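Local coordinates for protein precorrin-6A reductase (Rhodobacter capsulatus, PDB 4X7G) that catalyses the NADPH-dependent reduction of precorrin-6A, probably as a step on the route to cobalamin (vitamin B12), at residues F29-R34 and L43-G48; A121-A126 and H148-R153. One frame throughout, in Å; residues are numbered along the deposited sequence.

Contact 1: residues F29-R34 and L43-G48; sequences FSYAGR and LPTRIG. With NAP (NADP nicotinamide-adenine-dinucleotide phosphate), chain B.
Phe29-Tyr31 and Thr45-Ile47 pair as parallel strands, their axes 4.6 Å apart at 22°, stitched by four backbone bonds that run from Phe29 N on Pro44 O to Gly48 N on Tyr31 O. On one face Ser30 and Arg46 meet beside the cofactor. Arg46, bent at chi3, brings NH1 to 2.9 Å from Ser30 OG, which lies at the edge of the guanidinium and in its plane; the same NH1 also makes a nearly straight bond of 2.7 Å to Gly48 O. Phe50 and Tyr59 add cation-pi contacts to this guanidinium. With OG anti to the backbone N (chi1 -178°), Ser30 donates to adenine N1A of NADP at 2.8 Å, while Ser30 O accepts from N6A at 3.1 Å, so one residue grips two neighbouring adenine positions. Ala32 CB packs against the adenine, and Arg34 NH2 reaches phosphate oxygen O2N at 2.8 Å. Thr45, on the other face, sets CG2 3.6 Å from Tyr31 CD2, and the Tyr31 ring carries Phe29 CE1 over its centre; its hydroxyl bonds to Val39 O and Gln41 NE2. Ile47 CG2 lies 3.6 Å from Gly33 CA, tight for any side chain there, and at Gly33's backbone angles a CB would press on Ala32 O anyway. This is the outer strand pair of a Rossmann-fold sheet, with the dinucleotide's adenine held at the C-terminal ends of the strands.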
# COMPACT_ATOMS: atom_id res chain seq x y z
N PHE A 29 15.30 1.85 -6.00
CA PHE A 29 14.02 1.88 -5.35
C PHE A 29 13.29 3.12 -5.69
O PHE A 29 13.92 4.22 -5.73
CB PHE A 29 14.28 1.81 -3.85
CG PHE A 29 13.03 1.57 -3.02
CD1 PHE A 29 12.19 2.57 -2.66
CD2 PHE A 29 12.77 0.30 -2.54
CE1 PHE A 29 11.06 2.33 -1.86
CE2 PHE A 29 11.64 0.09 -1.75
CZ PHE A 29 10.87 1.08 -1.39
N SER A 30 11.98 3.11 -5.93
CA SER A 30 11.24 4.27 -6.30
C SER A 30 10.09 4.55 -5.33
O SER A 30 9.18 3.70 -5.18
CB SER A 30 10.69 4.13 -7.68
OG SER A 30 9.97 5.28 -8.11
N TYR A 31 10.05 5.78 -4.79
CA TYR A 31 8.87 6.33 -4.11
C TYR A 31 8.19 7.35 -5.03
O TYR A 31 8.83 8.06 -5.76
CB TYR A 31 9.30 7.06 -2.86
CG TYR A 31 9.72 6.24 -1.68
CD1 TYR A 31 8.84 5.38 -0.99
CD2 TYR A 31 11.01 6.36 -1.08
CE1 TYR A 31 9.20 4.70 0.15
CE2 TYR A 31 11.37 5.67 0.04
CZ TYR A 31 10.44 4.92 0.71
OH TYR A 31 10.72 4.27 1.93
N ALA A 32 6.89 7.45 -4.84
CA ALA A 32 6.12 8.49 -5.51
C ALA A 32 6.40 9.90 -4.97
O ALA A 32 6.19 10.87 -5.72
CB ALA A 32 4.63 8.23 -5.25
N GLY A 33 6.78 10.00 -3.76
CA GLY A 33 6.88 11.31 -3.09
C GLY A 33 5.58 11.76 -2.47
O GLY A 33 5.39 13.00 -2.38
N ARG A 34 4.70 10.84 -2.06
CA ARG A 34 3.40 11.21 -1.45
C ARG A 34 3.59 11.71 -0.04
O ARG A 34 2.65 12.41 0.49
CB ARG A 34 2.46 9.99 -1.50
CG ARG A 34 0.98 10.32 -1.38
CD ARG A 34 0.40 11.06 -2.61
NE ARG A 34 0.38 10.24 -3.82
CZ ARG A 34 1.19 10.39 -4.88
NH1 ARG A 34 2.07 11.40 -4.96
NH2 ARG A 34 1.09 9.54 -5.87
N LEU A 43 18.90 0.85 -0.97
CA LEU A 43 19.20 0.97 -2.40
C LEU A 43 19.17 2.45 -2.74
O LEU A 43 18.41 3.19 -2.12
CB LEU A 43 18.20 0.23 -3.18
CG LEU A 43 18.14 -1.28 -3.02
CD1 LEU A 43 16.89 -1.80 -3.71
CD2 LEU A 43 19.38 -1.93 -3.47
N PRO A 44 19.88 2.86 -3.79
CA PRO A 44 19.68 4.19 -4.35
C PRO A 44 18.19 4.42 -4.61
O PRO A 44 17.56 3.55 -5.22
CB PRO A 44 20.54 4.24 -5.58
CG PRO A 44 21.23 2.96 -5.64
CD PRO A 44 20.78 2.03 -4.56
N THR A 45 17.70 5.57 -4.18
CA THR A 45 16.24 5.80 -4.15
C THR A 45 15.86 7.00 -4.99
O THR A 45 16.33 8.11 -4.70
CB THR A 45 15.76 5.94 -2.74
OG1 THR A 45 15.98 4.66 -2.05
CG2 THR A 45 14.30 6.28 -2.63
N ARG A 46 14.99 6.84 -5.95
CA ARG A 46 14.38 7.94 -6.70
C ARG A 46 13.07 8.30 -6.06
O ARG A 46 12.40 7.44 -5.43
CB ARG A 46 14.24 7.63 -8.12
CG ARG A 46 13.27 6.59 -8.46
CD ARG A 46 12.94 6.42 -9.94
NE ARG A 46 12.51 7.67 -10.55
CZ ARG A 46 11.37 8.28 -10.23
NH1 ARG A 46 10.49 7.80 -9.39
NH2 ARG A 46 11.12 9.42 -10.89
N ILE A 47 12.70 9.58 -6.09
CA ILE A 47 11.49 10.09 -5.43
C ILE A 47 10.75 10.99 -6.40
O ILE A 47 11.35 12.01 -6.85
CB ILE A 47 11.86 10.79 -4.14
CG1 ILE A 47 12.57 9.88 -3.14
CG2 ILE A 47 10.49 11.28 -3.56
CD1 ILE A 47 13.13 10.53 -1.84
N GLY A 48 9.54 10.65 -6.74
CA GLY A 48 8.74 11.46 -7.67
C GLY A 48 8.06 10.61 -8.67
O GLY A 48 8.43 9.47 -8.93
PA NAP B . -1.46 5.73 -7.72
O1A NAP B . -2.78 6.47 -7.62
O2A NAP B . -1.47 4.49 -8.30
O5B NAP B . -0.38 6.59 -8.41
C5B NAP B . -0.54 7.92 -8.93
C4B NAP B . 0.70 8.46 -9.61
O4B NAP B . 1.78 8.58 -8.58
C3B NAP B . 1.37 7.50 -10.55
O3B NAP B . 0.72 7.54 -11.82
C2B NAP B . 2.79 7.91 -10.55
O2B NAP B . 2.93 9.19 -11.20
C1B NAP B . 3.04 8.19 -9.16
N9A NAP B . 3.52 7.04 -8.35
C8A NAP B . 2.79 6.12 -7.63
N7A NAP B . 3.60 5.22 -7.01
C5A NAP B . 4.85 5.56 -7.45
C6A NAP B . 6.16 4.99 -7.16
N6A NAP B . 6.33 4.01 -6.27
N1A NAP B . 7.25 5.53 -7.75
C2A NAP B . 7.05 6.59 -8.63
N3A NAP B . 5.93 7.23 -8.97
C4A NAP B . 4.84 6.68 -8.34
O3 NAP B . -0.79 5.50 -6.28
PN NAP B . -0.97 6.24 -4.83
O1N NAP B . -2.19 5.69 -4.10
O2N NAP B . -0.87 7.70 -4.99
O5D NAP B . 0.28 5.63 -4.02
C5D NAP B . 1.43 6.49 -3.76
C4D NAP B . 2.45 5.67 -3.13
O4D NAP B . 2.05 5.33 -1.82
C3D NAP B . 2.89 4.40 -3.90
O3D NAP B . 4.31 4.18 -3.87
C2D NAP B . 2.18 3.30 -3.12
O2D NAP B . 2.79 2.06 -3.08
C1D NAP B . 2.13 3.93 -1.70
N1N NAP B . 1.00 3.51 -1.01
C2N NAP B . -0.14 3.51 -1.30
C3N NAP B . -0.81 2.94 -0.28
C7N NAP B . -2.10 3.10 -1.06
O7N NAP B . -1.67 3.64 -2.21
N7N NAP B . -3.34 2.68 -0.53
C4N NAP B . -0.08 2.39 0.98
C5N NAP B . 1.40 2.45 1.31
C6N NAP B . 1.75 3.03 0.10
P2B NAP B . 3.37 9.25 -12.77
O1X NAP B . 3.70 10.72 -12.84
O2X NAP B . 4.42 8.33 -13.02
O3X NAP B . 2.25 8.65 -13.67

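Contact 2: residues A121-A126 and H148-R153; sequences AALPQA and HHYLLR. With 3Y8 (3-[(1R,2S,3S,7S,11S,16S,17R,18R,19R)-2,7,12,18-tetrakis(2-hydroxy-2-oxoethyl)-3,13-bis(3-hydroxy-3-oxopropyl)-1,2,5,7,11,17-hexamethyl-17-(3-oxidanyl-3-oxidanylidene-prop-1-enyl)-3,6,8,10,15,16,18,19,21,24-decahydrocorrin-8-yl]propanoic acid), chain C.
At the N-terminal edge of the second parallel, Rossmann-type sheet, where strand 149-154 lies between 129-132 and 167-171, Leu123, Pro124 and Ala126 of the loop leaving helix 116-122 close over His148 and Tyr150. The imidazole of His148 is the centre of the contact. Its CE1 lies 3.0 Å from Pro124 O and 3.3 Å from Ala126 O, both carbonyl oxygens sitting at the ring edge and in its plane. Its ND1 is hydrogen-bonded to Ala128 N, just past the loop, and NE2 to a water at 3.0 Å; that water also gives a weak bond to Leu123 O. Leu123 crosses the imidazole with CB 3.8 Å from His148 NE2. Having CG anti to its carbonyl carbon (chi1 -69°), Leu123 carries CD1 on to the edge of the Tyr150 ring, 3.5 Å from Tyr150 OH. One face of that ring takes His148 CB, 3.7 Å above the plane and offset toward the rim, and the hydroxyl is tied to Ala145 O. At the far end of the same strand segment, Arg153 meets the bound precorrin: NE donates to carboxylate oxygen O34 at 3.0 Å, and NH1 makes two weak hydrogen bonds, to O33 and O34. Asp181 forms a salt bridge with Arg153 NH2, and Phe176 a cation-pi contact, which probably help to fix the guanidinium. Replacing Arg153 with a leucine would probably leave that carboxylate without its charged mate and Asp181 without its salt-bridge partner. Carbonyl oxygens and a water thus gather round the imidazole edge, where they may favour its polarised C-H, and the loop packs on the strand through Leu123, whereas at the ligand end Arg153 offers N-H donors to a carboxylate and is paired with Asp181.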
# COMPACT_ATOMS: atom_id res chain seq x y z
N ALA A 121 -21.19 4.76 2.31
CA ALA A 121 -22.62 4.34 2.36
C ALA A 121 -22.87 3.27 3.32
O ALA A 121 -24.03 3.09 3.74
CB ALA A 121 -23.07 3.99 0.97
N ALA A 122 -21.88 2.45 3.71
CA ALA A 122 -22.04 1.36 4.65
C ALA A 122 -22.14 1.76 6.05
O ALA A 122 -22.58 0.99 6.92
CB ALA A 122 -20.89 0.34 4.46
N LEU A 123 -21.63 2.96 6.39
CA LEU A 123 -21.64 3.37 7.76
C LEU A 123 -23.08 3.55 8.29
O LEU A 123 -23.94 3.95 7.47
CB LEU A 123 -20.91 4.69 7.91
CG LEU A 123 -19.38 4.58 7.68
CD1 LEU A 123 -18.75 5.96 7.72
CD2 LEU A 123 -18.76 3.71 8.71
N PRO A 124 -23.29 3.29 9.54
CA PRO A 124 -24.66 3.49 10.06
C PRO A 124 -25.09 4.92 10.05
O PRO A 124 -24.30 5.87 9.95
CB PRO A 124 -24.52 2.94 11.45
CG PRO A 124 -23.12 3.21 11.83
CD PRO A 124 -22.28 3.03 10.59
N GLN A 125 -26.44 5.13 10.14
CA GLN A 125 -26.93 6.46 10.20
C GLN A 125 -26.61 7.24 11.51
O GLN A 125 -26.24 8.39 11.47
CB GLN A 125 -28.47 6.39 9.89
CG GLN A 125 -29.04 7.79 9.80
CD GLN A 125 -28.57 8.47 8.52
OE1 GLN A 125 -28.06 7.82 7.55
NE2 GLN A 125 -28.63 9.79 8.52
N ALA A 126 -26.83 6.58 12.60
CA ALA A 126 -26.60 7.17 13.94
C ALA A 126 -25.09 7.35 14.14
O ALA A 126 -24.29 6.46 13.71
CB ALA A 126 -27.08 6.15 14.93
N HIS A 148 -20.40 11.37 11.95
CA HIS A 148 -19.62 10.47 12.82
C HIS A 148 -18.46 11.21 13.48
O HIS A 148 -17.99 12.20 12.91
CB HIS A 148 -19.11 9.30 11.99
CG HIS A 148 -20.24 8.54 11.40
ND1 HIS A 148 -21.18 7.95 12.19
CD2 HIS A 148 -20.63 8.35 10.12
CE1 HIS A 148 -22.10 7.38 11.40
NE2 HIS A 148 -21.79 7.58 10.15
N HIS A 149 -17.98 10.59 14.55
CA HIS A 149 -16.60 10.93 14.98
C HIS A 149 -15.61 10.04 14.21
O HIS A 149 -15.83 8.82 14.22
CB HIS A 149 -16.43 10.70 16.48
CG HIS A 149 -15.00 10.74 16.89
ND1 HIS A 149 -14.25 11.88 16.84
CD2 HIS A 149 -14.16 9.77 17.30
CE1 HIS A 149 -13.01 11.60 17.13
NE2 HIS A 149 -12.93 10.35 17.45
N TYR A 150 -14.63 10.61 13.63
CA TYR A 150 -13.64 9.92 12.88
C TYR A 150 -12.28 9.98 13.56
O TYR A 150 -11.85 11.06 14.04
CB TYR A 150 -13.52 10.44 11.47
CG TYR A 150 -14.72 10.20 10.59
CD1 TYR A 150 -14.99 8.92 10.17
CD2 TYR A 150 -15.61 11.21 10.24
CE1 TYR A 150 -16.11 8.67 9.35
CE2 TYR A 150 -16.71 10.97 9.46
CZ TYR A 150 -16.91 9.70 8.99
OH TYR A 150 -17.99 9.39 8.14
N LEU A 151 -11.60 8.86 13.59
CA LEU A 151 -10.18 8.78 13.92
C LEU A 151 -9.40 8.65 12.65
O LEU A 151 -9.74 7.73 11.83
CB LEU A 151 -9.92 7.62 14.85
CG LEU A 151 -8.43 7.31 15.20
CD1 LEU A 151 -7.84 8.46 16.02
CD2 LEU A 151 -8.28 6.03 15.92
N LEU A 152 -8.44 9.45 12.41
CA LEU A 152 -7.59 9.44 11.23
C LEU A 152 -6.18 9.06 11.63
O LEU A 152 -5.77 9.27 12.80
CB LEU A 152 -7.54 10.84 10.56
CG LEU A 152 -8.85 11.52 10.42
CD1 LEU A 152 -8.73 12.89 9.84
CD2 LEU A 152 -9.82 10.69 9.63
N ARG A 153 -5.42 8.49 10.73
CA ARG A 153 -4.00 8.17 10.98
C ARG A 153 -3.25 8.64 9.71
O ARG A 153 -3.47 8.09 8.65
CB ARG A 153 -3.79 6.71 11.31
CG ARG A 153 -2.33 6.37 11.50
CD ARG A 153 -2.12 5.19 12.44
NE ARG A 153 -2.66 3.96 11.94
CZ ARG A 153 -2.72 2.81 12.59
NH1 ARG A 153 -3.23 1.76 12.06
NH2 ARG A 153 -2.32 2.79 13.86
C48 3Y8 C . 5.04 7.15 0.77
C47 3Y8 C . 6.81 5.73 3.02
C43 3Y8 C . 7.83 0.11 5.41
C42 3Y8 C . 6.50 0.94 5.68
C41 3Y8 C . 5.61 0.56 4.52
C38 3Y8 C . 2.14 -0.90 3.41
C37 3Y8 C . 2.62 -0.85 4.81
C36 3Y8 C . 3.35 0.41 6.85
C35 3Y8 C . 0.28 0.49 6.25
C32 3Y8 C . -3.61 1.97 8.74
C31 3Y8 C . -3.44 1.90 7.16
C2 3Y8 C . -2.41 3.22 4.13
C1 3Y8 C . -1.19 4.17 3.86
C4 3Y8 C . -0.35 2.32 4.96
C5 3Y8 C . 0.62 1.51 5.41
C7 3Y8 C . 3.03 0.59 5.34
C8 3Y8 C . 4.22 1.18 4.66
C6 3Y8 C . 2.03 1.57 5.09
C3 3Y8 C . -1.85 2.30 5.24
C11 3Y8 C . 4.45 4.86 3.74
C12 3Y8 C . 5.28 5.67 2.88
C13 3Y8 C . 4.57 6.32 1.97
C14 3Y8 C . 3.17 6.03 2.22
C15 3Y8 C . 2.13 6.54 1.48
C16 3Y8 C . 0.75 6.16 1.81
C17 3Y8 C . -0.47 6.88 1.30
C18 3Y8 C . -1.61 6.08 2.02
C19 3Y8 C . -0.97 4.68 2.43
C20 3Y8 C . -1.14 5.31 4.88
C21 3Y8 C . 7.25 6.79 4.12
C24 3Y8 C . 4.64 5.17 5.22
C25 3Y8 C . -3.67 3.96 4.60
C26 3Y8 C . -2.68 2.32 2.92
O59 3Y8 C . -0.64 9.96 5.27
C57 3Y8 C . -0.18 9.80 4.06
O58 3Y8 C . 0.32 10.68 3.31
C56 3Y8 C . -0.44 8.44 3.48
C55 3Y8 C . -0.47 8.35 1.92
C54 3Y8 C . -0.58 6.86 -0.20
C60 3Y8 C . -2.89 5.80 1.22
C61 3Y8 C . -3.74 6.94 0.92
O62 3Y8 C . -4.64 6.73 0.02
O63 3Y8 C . -3.63 8.04 1.53
N24 3Y8 C . 0.47 4.95 2.32
N23 3Y8 C . 3.12 5.18 3.28
C49 3Y8 C . 5.06 6.27 -0.49
C50 3Y8 C . 5.57 6.90 -1.74
O51 3Y8 C . 5.88 8.12 -1.76
O52 3Y8 C . 5.76 6.07 -2.70
O23 3Y8 C . 8.11 6.39 4.93
O22 3Y8 C . 6.72 7.88 4.09
C10 3Y8 C . 4.72 3.36 3.41
C9 3Y8 C . 3.90 2.40 4.20
N22 3Y8 C . 2.56 2.66 4.51
O44 3Y8 C . 7.79 -1.07 5.80
O45 3Y8 C . 8.75 0.72 5.06
O39 3Y8 C . 2.44 -1.97 2.80
O40 3Y8 C . 1.39 -0.02 2.99
N21 3Y8 C . -0.05 3.34 4.22
C27 3Y8 C . -3.76 1.23 3.18
O28 3Y8 C . -4.93 1.58 2.99
O29 3Y8 C . -3.43 0.11 3.55
C30 3Y8 C . -2.15 2.53 6.75
O34 3Y8 C . -3.68 3.17 9.20
O33 3Y8 C . -3.80 0.83 9.18
O HOH W 1 -23.58 7.32 7.79

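Overall arrangement
From the N terminus, the chain first forms contact 1, which closes a short loop of eight residues without helix or strand between two neighbouring strands of the first sheet. Contact 2 follows much later and closes a loop of 21 residues that includes all of strand 129-132, tying the exit of helix 116-122 to strand 149-154 in the second sheet. The two loops are in series, neither nesting nor crossing. The centres of contact 1 and contact 2 lie about 33 Å apart, on opposite sides of the chain's centre, and the contacts do not touch. Bound ligands span the gap: segment 29-34 holds NADP and reaches the precorrin, one of whose carboxylates is bonded by Arg153 of segment 148-153.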